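Local structure of periplasmic oligopeptide-binding protein (Burkholderia pseudomallei, 3ZS6) at residues A[22-27]-A[424-429]; A[305-310]-A[458-463]; A[407-410]-A[414-417]. The protein binds a peptide in a cleft between its lobes and probably delivers it to an ABC transporter for uptake. All coordinates share one frame; numbering follows the deposited sequence.

How the contacts relate
The three contacts run from the bound peptide outward into the fold. Contacts 1 and 3, with centres about 11 Å apart, both border the peptide, whereas contact 2 lies about 12 Å from contact 3 and 19 Å from contact 1, centre to centre. Along the chain the order is 22-27, 305-310, 407-410, 414-417, 424-429, 458-463, so contacts 1 and 2 interleave and contact 3 falls within the span of each. Helix 414-417 is the junction: Phe416 packs on Leu306 and Pro308, and Phe417 on Met307 and His460. Contact 3 comes within about 4 Å of contact 1, nearest atoms, and the rings of Phe407 and Trp26 meet. The connection from strand 401-407 to helix 414-417 thus runs from the peptide site to helix 449-464.

Contact 1 of 3, residues A[22-27]-A[424-429]; sequences HIESWT and SSQNTV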
# COMPACT_ATOMS: atom_id res chain seq x y z
N HIS A 22 6.89 11.70 0.85
CA HIS A 22 7.37 10.87 -0.25
C HIS A 22 7.25 9.37 0.03
O HIS A 22 7.75 8.55 -0.74
CB HIS A 22 8.80 11.27 -0.61
CG HIS A 22 8.92 12.71 -1.03
ND1 HIS A 22 8.38 13.18 -2.21
CD2 HIS A 22 9.47 13.78 -0.41
CE1 HIS A 22 8.62 14.47 -2.31
NE2 HIS A 22 9.28 14.86 -1.24
N ILE A 23 6.58 9.02 1.12
CA ILE A 23 6.36 7.62 1.46
C ILE A 23 5.21 7.03 0.62
O ILE A 23 4.11 7.58 0.58
CB ILE A 23 6.07 7.46 2.97
CG1 ILE A 23 7.35 7.73 3.77
CG2 ILE A 23 5.49 6.06 3.27
CD1 ILE A 23 7.18 7.67 5.30
N GLU A 24 5.48 5.91 -0.05
CA GLU A 24 4.49 5.31 -0.94
C GLU A 24 4.20 3.85 -0.62
O GLU A 24 3.15 3.33 -1.01
CB GLU A 24 4.99 5.31 -2.39
CG GLU A 24 5.20 6.65 -3.05
CD GLU A 24 5.63 6.47 -4.49
OE1 GLU A 24 4.83 5.95 -5.30
OE2 GLU A 24 6.78 6.86 -4.81
N SER A 25 5.16 3.17 0.00
CA SER A 25 5.12 1.70 0.07
C SER A 25 4.72 1.14 1.42
O SER A 25 4.72 1.84 2.44
CB SER A 25 6.48 1.12 -0.31
OG SER A 25 7.41 1.31 0.75
N TRP A 26 4.40 -0.16 1.43
CA TRP A 26 4.19 -0.90 2.66
C TRP A 26 5.39 -0.70 3.59
O TRP A 26 5.24 -0.45 4.79
CB TRP A 26 4.01 -2.40 2.37
CG TRP A 26 3.82 -3.22 3.63
CD1 TRP A 26 2.64 -3.50 4.26
CD2 TRP A 26 4.85 -3.87 4.41
NE1 TRP A 26 2.86 -4.27 5.38
CE2 TRP A 26 4.20 -4.51 5.49
CE3 TRP A 26 6.24 -3.96 4.31
CZ2 TRP A 26 4.91 -5.24 6.46
CZ3 TRP A 26 6.94 -4.68 5.27
CH2 TRP A 26 6.27 -5.32 6.33
N THR A 27 6.60 -0.80 3.04
CA THR A 27 7.80 -0.66 3.85
C THR A 27 7.92 0.76 4.41
O THR A 27 8.23 0.94 5.58
CB THR A 27 9.08 -1.01 3.05
OG1 THR A 27 9.08 -2.41 2.73
CG2 THR A 27 10.32 -0.67 3.89
N SER A 424 -5.31 10.23 -10.82
CA SER A 424 -4.81 9.88 -9.49
C SER A 424 -3.29 9.72 -9.49
O SER A 424 -2.72 9.20 -10.44
CB SER A 424 -5.45 8.58 -9.00
OG SER A 424 -4.69 8.02 -7.96
N SER A 425 -2.65 10.16 -8.41
CA SER A 425 -1.19 10.07 -8.31
C SER A 425 -0.70 8.62 -8.27
O SER A 425 0.47 8.35 -8.51
CB SER A 425 -0.67 10.86 -7.09
OG SER A 425 -0.85 10.14 -5.87
N GLN A 426 -1.58 7.68 -7.93
CA GLN A 426 -1.17 6.28 -7.88
C GLN A 426 -1.83 5.45 -9.00
O GLN A 426 -1.78 4.21 -9.00
CB GLN A 426 -1.45 5.68 -6.50
CG GLN A 426 -0.47 6.15 -5.41
CD GLN A 426 0.93 5.58 -5.61
OE1 GLN A 426 1.10 4.41 -5.95
NE2 GLN A 426 1.94 6.42 -5.40
N ASN A 427 -2.45 6.14 -9.95
CA ASN A 427 -2.89 5.51 -11.20
C ASN A 427 -1.70 5.50 -12.16
O ASN A 427 -1.49 6.42 -12.96
CB ASN A 427 -4.07 6.30 -11.80
CG ASN A 427 -4.62 5.66 -13.07
OD1 ASN A 427 -3.93 4.93 -13.78
ND2 ASN A 427 -5.88 5.96 -13.38
N THR A 428 -0.87 4.47 -12.03
CA THR A 428 0.36 4.41 -12.81
C THR A 428 0.15 3.77 -14.19
O THR A 428 0.89 4.07 -15.12
CB THR A 428 1.52 3.71 -12.03
OG1 THR A 428 1.15 2.37 -11.71
CG2 THR A 428 1.85 4.48 -10.74
N VAL A 429 -0.86 2.90 -14.33
CA VAL A 429 -1.13 2.29 -15.64
C VAL A 429 -1.63 3.32 -16.66
O VAL A 429 -1.53 3.10 -17.88
CB VAL A 429 -2.12 1.11 -15.57
CG1 VAL A 429 -1.61 0.05 -14.59
CG2 VAL A 429 -3.53 1.60 -15.19
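Glu24 and Gln426 are the nearest backbone pair between 22-27 and 424-429, yet their CA atoms stay 9.0 Å apart, so side chains alone span the gap. One segment leads into helix 26-35, with Ser25 as its N-cap; the other makes a type I turn from Ser424 to Asn427. Glu24 is extended beyond CG (chi2 -178°) and carries its carboxylate across, while Gln426 bends at chi2 to bring its amide to meet it. Gln426 NE2 donates to Glu24 OE1 over 2.9 Å in a fairly straight bond (161°). The acceptor lies almost in the amide plane, but the donor comes to OE1 on the anti side and tilted from the carboxylate plane, the two flat groups being turned 62° apart. An ST turn, in which Gln426 N donates to Ser424 OG at 3.1 Å, steadies the backbone from which the glutamine springs. Glu24 OE1 also bonds His395 NE2, its stronger partner, and Gln426 NE2 also bonds Lys100 O. Backbone bonds from Glu24 and Trp26 hold the bound peptide, against which Gln426 packs, consistent with a bridge across the closed cleft as in related binding proteins. If His395 donates as Gln426 does, Glu24 would probably be ionised, and the bond to Gln426 ties the two segments together by polar chemistry with little buried surface.

Contact 2 of 3, residues A[305-310]-A[458-463]; sequences GLMPKG and QAHDLA
His460, projecting from helix 449-464, meets Leu306 and Met307 of the 305-310 loop with both an edge and a face of its imidazole. At the edge, Leu306 N donates to His460 NE2 at 3.0 Å, with an N-H...acceptor angle of 149° and the donor close to the ring plane. NE2 therefore serves as an acceptor, which would place any proton of a neutral ring on ND1. Met307 supplies the apolar half. Its CG sits over the centre of one ring face in a CH-pi contact, 3.4 Å from the centroid, and the closest ring atom, His460 ND1, is likewise 3.4 Å from Met307 CG. Bent at chi2 (-67°), the methionine chain then runs back along the ring, so that Met307 CE passes 4.0 Å from His460 CD2. With CG anti to the backbone N (chi1 179°), the histidine ring is carried out to the loop. Phe318 also packs on His460, and Phe416 and Phe417 of helix 414-417 press on Met307. A histidine side chain thus accepts from a loop backbone N-H inside the alpha/beta architecture of a type 2 periplasmic binding protein, joining helix 449-464 to the loop that follows strand 301-302.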
# COMPACT_ATOMS: atom_id res chain seq x y z
N GLY A 305 -10.35 -8.85 -10.41
CA GLY A 305 -10.45 -7.41 -10.29
C GLY A 305 -9.60 -6.91 -9.13
O GLY A 305 -8.76 -7.66 -8.60
N LEU A 306 -9.80 -5.65 -8.75
CA LEU A 306 -9.00 -5.01 -7.70
C LEU A 306 -9.54 -5.23 -6.29
O LEU A 306 -8.78 -5.22 -5.33
CB LEU A 306 -8.86 -3.51 -7.97
CG LEU A 306 -8.17 -3.07 -9.27
CD1 LEU A 306 -8.23 -1.55 -9.42
CD2 LEU A 306 -6.72 -3.57 -9.31
N MET A 307 -10.85 -5.41 -6.17
CA MET A 307 -11.49 -5.52 -4.85
C MET A 307 -11.36 -6.93 -4.27
O MET A 307 -11.92 -7.88 -4.81
CB MET A 307 -12.98 -5.15 -4.92
CG MET A 307 -13.29 -3.79 -5.52
SD MET A 307 -12.71 -2.41 -4.52
CE MET A 307 -12.92 -1.07 -5.69
N PRO A 308 -10.62 -7.06 -3.16
CA PRO A 308 -10.56 -8.37 -2.48
C PRO A 308 -11.92 -8.68 -1.87
O PRO A 308 -12.61 -7.76 -1.43
CB PRO A 308 -9.53 -8.15 -1.36
CG PRO A 308 -8.88 -6.82 -1.64
CD PRO A 308 -9.86 -6.02 -2.44
N LYS A 309 -12.32 -9.95 -1.85
CA LYS A 309 -13.56 -10.31 -1.19
C LYS A 309 -13.47 -9.86 0.27
O LYS A 309 -12.46 -10.10 0.94
CB LYS A 309 -13.81 -11.81 -1.27
CG LYS A 309 -15.08 -12.27 -0.56
CD LYS A 309 -15.20 -13.79 -0.51
CE LYS A 309 -15.35 -14.39 -1.90
NZ LYS A 309 -15.63 -15.86 -1.83
N GLY A 310 -14.50 -9.18 0.76
CA GLY A 310 -14.51 -8.75 2.15
C GLY A 310 -14.30 -7.27 2.38
O GLY A 310 -14.60 -6.76 3.46
N GLN A 458 -20.86 -1.28 -9.44
CA GLN A 458 -21.09 -1.03 -10.86
C GLN A 458 -19.87 -0.38 -11.50
O GLN A 458 -19.41 -0.81 -12.55
CB GLN A 458 -22.33 -0.17 -11.08
CG GLN A 458 -22.60 0.15 -12.54
CD GLN A 458 -23.78 1.07 -12.74
OE1 GLN A 458 -24.43 1.50 -11.78
NE2 GLN A 458 -24.07 1.39 -14.00
N ALA A 459 -19.32 0.64 -10.84
CA ALA A 459 -18.12 1.32 -11.32
C ALA A 459 -16.89 0.39 -11.38
O ALA A 459 -16.12 0.45 -12.34
CB ALA A 459 -17.82 2.54 -10.46
N HIS A 460 -16.70 -0.44 -10.35
CA HIS A 460 -15.57 -1.37 -10.35
C HIS A 460 -15.68 -2.35 -11.52
O HIS A 460 -14.74 -2.49 -12.30
CB HIS A 460 -15.44 -2.12 -9.02
CG HIS A 460 -14.30 -3.10 -8.99
ND1 HIS A 460 -14.47 -4.44 -8.69
CD2 HIS A 460 -12.97 -2.94 -9.23
CE1 HIS A 460 -13.30 -5.06 -8.75
NE2 HIS A 460 -12.38 -4.17 -9.08
N ASP A 461 -16.83 -3.01 -11.64
CA ASP A 461 -17.10 -3.92 -12.76
C ASP A 461 -16.84 -3.25 -14.10
O ASP A 461 -16.23 -3.84 -15.00
CB ASP A 461 -18.55 -4.42 -12.74
CG ASP A 461 -18.87 -5.32 -11.56
OD1 ASP A 461 -17.93 -5.77 -10.85
OD2 ASP A 461 -20.07 -5.59 -11.35
N LEU A 462 -17.33 -2.03 -14.25
CA LEU A 462 -17.17 -1.30 -15.51
C LEU A 462 -15.70 -1.14 -15.85
O LEU A 462 -15.27 -1.41 -16.99
CB LEU A 462 -17.85 0.06 -15.44
CG LEU A 462 -17.88 0.85 -16.75
CD1 LEU A 462 -18.56 0.03 -17.84
CD2 LEU A 462 -18.58 2.21 -16.58
N ALA A 463 -14.91 -0.70 -14.87
CA ALA A 463 -13.47 -0.55 -15.06
C ALA A 463 -12.78 -1.88 -15.41
O ALA A 463 -11.93 -1.92 -16.29
CB ALA A 463 -12.84 0.07 -13.83

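Contact 3 of 3, residues A[407-410]-A[414-417]; sequences FADY and MTFF
The loop that leaves strand 401-407 of this binding-protein fold and enters the short, weakly bonded helix 414-417 borders the peptide site, and is tied by Asp409 and Thr415. Asp409 N donates to Thr415 OG1 at 3.1 Å, nearly straight at 170°. That hydroxyl lies anti to the threonine's own N (chi1 -178°), a rotation that directs it back at the loop; it is also bonded to Trp406 NE1 and donates to a water. The carboxylate of Asp409 is divided in its duties: OD1 bonds the backbone of the bound peptide, while OD2 is held by Tyr101 OH and by the same water. This is consistent with Thr415 being a second-shell residue that helps fix Asp409. Beside this polar centre, Thr415 CB lies over one face of the Tyr410 ring, 3.9 Å from the centroid and displaced toward the rim, a CH-pi contact. Met414 CB packs at that ring's edge, 4.0 Å from Tyr410 CE1. Ala408 CB touches Thr415 CG2 at 3.7 Å and the Phe416 ring. The bridging water donates to Asp409 OD2 and accepts from Thr415 OG1, each at 2.7 Å.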
# COMPACT_ATOMS: atom_id res chain seq x y z
N PHE A 407 -1.84 -2.60 -1.21
CA PHE A 407 -2.40 -2.85 0.12
C PHE A 407 -3.39 -1.74 0.44
O PHE A 407 -3.07 -0.55 0.26
CB PHE A 407 -1.30 -2.82 1.19
CG PHE A 407 -0.75 -4.18 1.52
CD1 PHE A 407 0.20 -4.78 0.70
CD2 PHE A 407 -1.17 -4.85 2.66
CE1 PHE A 407 0.71 -6.03 1.00
CE2 PHE A 407 -0.66 -6.11 2.97
CZ PHE A 407 0.28 -6.69 2.14
N ALA A 408 -4.58 -2.10 0.91
CA ALA A 408 -5.56 -1.09 1.28
C ALA A 408 -4.97 -0.12 2.31
O ALA A 408 -4.28 -0.56 3.24
CB ALA A 408 -6.80 -1.77 1.86
N ASP A 409 -5.25 1.17 2.16
CA ASP A 409 -4.80 2.18 3.13
C ASP A 409 -5.83 2.34 4.24
O ASP A 409 -5.56 2.95 5.28
CB ASP A 409 -4.58 3.55 2.46
CG ASP A 409 -3.34 3.58 1.56
OD1 ASP A 409 -2.40 2.79 1.81
OD2 ASP A 409 -3.31 4.39 0.62
N TYR A 410 -7.02 1.80 3.99
CA TYR A 410 -8.15 1.86 4.91
C TYR A 410 -9.19 0.90 4.38
O TYR A 410 -9.13 0.51 3.22
CB TYR A 410 -8.72 3.28 5.00
CG TYR A 410 -8.97 3.93 3.66
CD1 TYR A 410 -10.19 3.76 2.99
CD2 TYR A 410 -8.00 4.72 3.05
CE1 TYR A 410 -10.42 4.37 1.75
CE2 TYR A 410 -8.22 5.32 1.81
CZ TYR A 410 -9.43 5.14 1.17
OH TYR A 410 -9.65 5.74 -0.05
N MET A 414 -12.82 2.59 -1.78
CA MET A 414 -12.21 3.79 -2.36
C MET A 414 -10.69 3.69 -2.49
O MET A 414 -10.10 4.27 -3.39
CB MET A 414 -12.59 5.05 -1.56
CG MET A 414 -13.99 5.61 -1.88
SD MET A 414 -14.30 5.93 -3.64
CE MET A 414 -13.26 7.34 -3.95
N THR A 415 -10.04 2.96 -1.58
CA THR A 415 -8.58 2.87 -1.63
C THR A 415 -8.11 2.20 -2.93
O THR A 415 -7.05 2.52 -3.46
CB THR A 415 -7.98 2.15 -0.40
OG1 THR A 415 -6.55 2.15 -0.50
CG2 THR A 415 -8.49 0.71 -0.30
N PHE A 416 -8.91 1.27 -3.45
CA PHE A 416 -8.54 0.57 -4.67
C PHE A 416 -8.86 1.42 -5.91
O PHE A 416 -8.18 1.33 -6.94
CB PHE A 416 -9.19 -0.81 -4.73
CG PHE A 416 -8.61 -1.78 -3.73
CD1 PHE A 416 -7.39 -2.40 -3.97
CD2 PHE A 416 -9.27 -2.05 -2.54
CE1 PHE A 416 -6.84 -3.29 -3.06
CE2 PHE A 416 -8.72 -2.93 -1.61
CZ PHE A 416 -7.51 -3.55 -1.87
N PHE A 417 -9.88 2.26 -5.80
CA PHE A 417 -10.17 3.21 -6.88
C PHE A 417 -9.02 4.20 -7.12
O PHE A 417 -8.92 4.77 -8.20
CB PHE A 417 -11.51 3.94 -6.65
CG PHE A 417 -12.73 3.13 -7.07
CD1 PHE A 417 -13.00 2.91 -8.42
CD2 PHE A 417 -13.62 2.63 -6.12
CE1 PHE A 417 -14.13 2.17 -8.81
CE2 PHE A 417 -14.74 1.90 -6.50
CZ PHE A 417 -15.00 1.66 -7.85
O HOH W 1 -5.73 4.70 -0.63